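Long-range contact in alpha-glucosidase YIHQ (Escherichia coli, PDB 5AED), which hydrolyses sulfoquinovosyl diacylglycerides and simple sulfoquinovosides such as sulfoquinovosyl glycerol, releasing sulfoquinovose for sulfoglycolysis: residues R102-L107 with K221-F226. Numbering follows the deposited sequence.
Sequences RLLLEL and KATLRF
Leu105 and Leu224 form the central hydrogen-bonded pair of two antiparallel neighbouring strands in the beta-sandwich of the N-terminal galactose mutarotase-like domain of this family 31 glycoside hydrolase. Leu105 N gives a nearly straight bond to Leu224 O (2.9 Å, 169°), and Leu224 N answers to Leu105 O. Leu107 and Ala222 repeat this pair of hydrogen bonds. In the Leu103–Phe226 pair, Phe226 N bonds well to Leu103 O, but the return bond from Leu103 N is weak. Strands 90-97 and 193-197 bond to the outer edges of this pair.

The apolar face carries Leu103, Leu105, Leu107, Ala222, Leu224 and Phe226. Strands 116-122 and 212-217 pack against it from the facing sheet. Leu103 CD2 meets Phe226 CD1 at 3.8 Å, the two side chains running side by side. Leu105 reaches the same ring obliquely, its CD2 3.7 Å from Phe226 CE1.

The other face carries Leu104, Glu106, Thr223 and Arg225, all partly exposed. Arg225 NH2 makes a salt bridge with Asp198. Arg102, just before its strand, makes salt bridges through NH1 to Asp98 and through NE to Glu227. Leu104 has CG anti to the backbone N (chi1 178°) and runs beside Arg225. Its CD1 touches both Thr223 CG2, at 3.5 Å, and Arg225 NH1, at 3.3 Å.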
loop_
_atom_site.group_PDB
_atom_site.type_symbol
_atom_site.label_atom_id
_atom_site.label_comp_id
_atom_site.label_asym_id
_atom_site.label_seq_id
_atom_site.Cartn_x
_atom_site.Cartn_y
_atom_site.Cartn_z
ATOM N N ARG A 102 -15.990 13.956 -15.667
ATOM C CA ARG A 102 -16.029 12.539 -15.206
ATOM C C ARG A 102 -17.474 12.104 -15.063
ATOM O O ARG A 102 -18.278 12.845 -14.504
ATOM C CB ARG A 102 -15.374 12.397 -13.828
ATOM C CG ARG A 102 -14.009 13.074 -13.651
ATOM C CD ARG A 102 -13.343 12.611 -12.359
ATOM N NE ARG A 102 -12.065 13.284 -12.182
ATOM C CZ ARG A 102 -11.883 14.447 -11.549
ATOM N NH1 ARG A 102 -12.887 15.112 -10.976
ATOM N NH2 ARG A 102 -10.664 14.960 -11.490
ATOM N N LEU A 103 -17.803 10.895 -15.493
ATOM C CA LEU A 103 -19.121 10.304 -15.184
ATOM C C LEU A 103 -19.300 10.146 -13.670
ATOM O O LEU A 103 -18.493 9.491 -13.024
ATOM C CB LEU A 103 -19.250 8.928 -15.878
ATOM C CG LEU A 103 -20.501 8.120 -15.504
ATOM C CD1 LEU A 103 -21.766 8.828 -15.958
ATOM C CD2 LEU A 103 -20.408 6.720 -16.038
ATOM N N LEU A 104 -20.349 10.737 -13.122
ATOM C CA LEU A 104 -20.668 10.741 -11.703
ATOM C C LEU A 104 -21.999 10.028 -11.497
ATOM O O LEU A 104 -22.994 10.446 -12.074
ATOM C CB LEU A 104 -20.817 12.183 -11.186
ATOM C CG LEU A 104 -21.199 12.363 -9.715
ATOM C CD1 LEU A 104 -20.153 11.710 -8.800
ATOM C CD2 LEU A 104 -21.449 13.835 -9.338
ATOM N N LEU A 105 -22.005 9.003 -10.633
ATOM C CA LEU A 105 -23.187 8.173 -10.296
ATOM C C LEU A 105 -23.445 8.385 -8.834
ATOM O O LEU A 105 -22.542 8.133 -8.022
ATOM C CB LEU A 105 -22.894 6.675 -10.530
ATOM C CG LEU A 105 -23.292 6.035 -11.836
ATOM C CD1 LEU A 105 -23.149 6.969 -13.016
ATOM C CD2 LEU A 105 -22.591 4.694 -12.058
ATOM N N GLU A 106 -24.639 8.868 -8.482
ATOM C CA GLU A 106 -25.035 9.062 -7.103
ATOM C C GLU A 106 -26.262 8.248 -6.813
ATOM O O GLU A 106 -27.344 8.514 -7.361
ATOM C CB GLU A 106 -25.347 10.517 -6.827
ATOM C CG GLU A 106 -24.095 11.358 -6.742
ATOM C CD GLU A 106 -24.377 12.848 -6.839
ATOM O OE1 GLU A 106 -24.895 13.279 -7.902
ATOM O OE2 GLU A 106 -24.051 13.575 -5.871
ATOM N N LEU A 107 -26.080 7.261 -5.946
ATOM C CA LEU A 107 -27.134 6.345 -5.512
ATOM C C LEU A 107 -27.582 6.759 -4.123
ATOM O O LEU A 107 -26.733 7.034 -3.227
ATOM C CB LEU A 107 -26.608 4.910 -5.447
ATOM C CG LEU A 107 -26.801 3.992 -6.632
ATOM C CD1 LEU A 107 -26.037 2.698 -6.390
ATOM C CD2 LEU A 107 -28.287 3.683 -6.853
ATOM N N LYS A 221 -26.115 4.560 0.643
ATOM C CA LYS A 221 -25.856 5.501 -0.415
ATOM C C LYS A 221 -24.527 5.185 -0.998
ATOM O O LYS A 221 -23.723 4.499 -0.357
ATOM C CB LYS A 221 -25.903 6.919 0.106
ATOM C CG LYS A 221 -24.736 7.329 0.968
ATOM C CD LYS A 221 -25.037 8.562 1.796
ATOM C CE LYS A 221 -26.259 8.335 2.678
ATOM N NZ LYS A 221 -26.163 9.028 3.977
ATOM N N ALA A 222 -24.314 5.614 -2.228
ATOM C CA ALA A 222 -23.050 5.462 -2.899
ATOM C C ALA A 222 -22.775 6.596 -3.937
ATOM O O ALA A 222 -23.681 7.072 -4.631
ATOM C CB ALA A 222 -23.010 4.114 -3.583
ATOM N N THR A 223 -21.506 6.976 -4.046
ATOM C CA THR A 223 -21.016 7.824 -5.130
ATOM C C THR A 223 -19.886 7.187 -5.846
ATOM O O THR A 223 -18.883 6.888 -5.215
ATOM C CB THR A 223 -20.475 9.134 -4.552
ATOM O OG1 THR A 223 -21.467 9.721 -3.722
ATOM C CG2 THR A 223 -20.097 10.091 -5.672
ATOM N N LEU A 224 -20.018 6.989 -7.154
ATOM C CA LEU A 224 -18.948 6.489 -8.007
ATOM C C LEU A 224 -18.591 7.483 -9.094
ATOM O O LEU A 224 -19.478 8.154 -9.617
ATOM C CB LEU A 224 -19.332 5.184 -8.705
ATOM C CG LEU A 224 -19.974 4.084 -7.874
ATOM C CD1 LEU A 224 -21.415 4.401 -7.498
ATOM C CD2 LEU A 224 -19.850 2.713 -8.573
ATOM N N ARG A 225 -17.310 7.513 -9.485
ATOM C CA ARG A 225 -16.800 8.371 -10.574
ATOM C C ARG A 225 -15.953 7.556 -11.507
ATOM O O ARG A 225 -15.138 6.713 -11.052
ATOM C CB ARG A 225 -15.857 9.447 -10.031
ATOM C CG ARG A 225 -16.477 10.676 -9.450
ATOM C CD ARG A 225 -15.384 11.576 -8.857
ATOM N NE ARG A 225 -15.780 11.915 -7.502
ATOM C CZ ARG A 225 -16.763 12.758 -7.200
ATOM N NH1 ARG A 225 -17.429 13.409 -8.156
ATOM N NH2 ARG A 225 -17.090 12.952 -5.931
ATOM N N PHE A 226 -16.103 7.817 -12.802
ATOM C CA PHE A 226 -15.299 7.180 -13.848
ATOM C C PHE A 226 -14.651 8.173 -14.796
ATOM O O PHE A 226 -15.218 9.252 -15.099
ATOM C CB PHE A 226 -16.141 6.273 -14.730
ATOM C CG PHE A 226 -17.000 5.291 -13.976
ATOM C CD1 PHE A 226 -18.085 5.714 -13.247
ATOM C CD2 PHE A 226 -16.774 3.930 -14.110
ATOM C CE1 PHE A 226 -18.913 4.808 -12.627
ATOM C CE2 PHE A 226 -17.582 3.017 -13.480
ATOM C CZ PHE A 226 -18.645 3.453 -12.722
#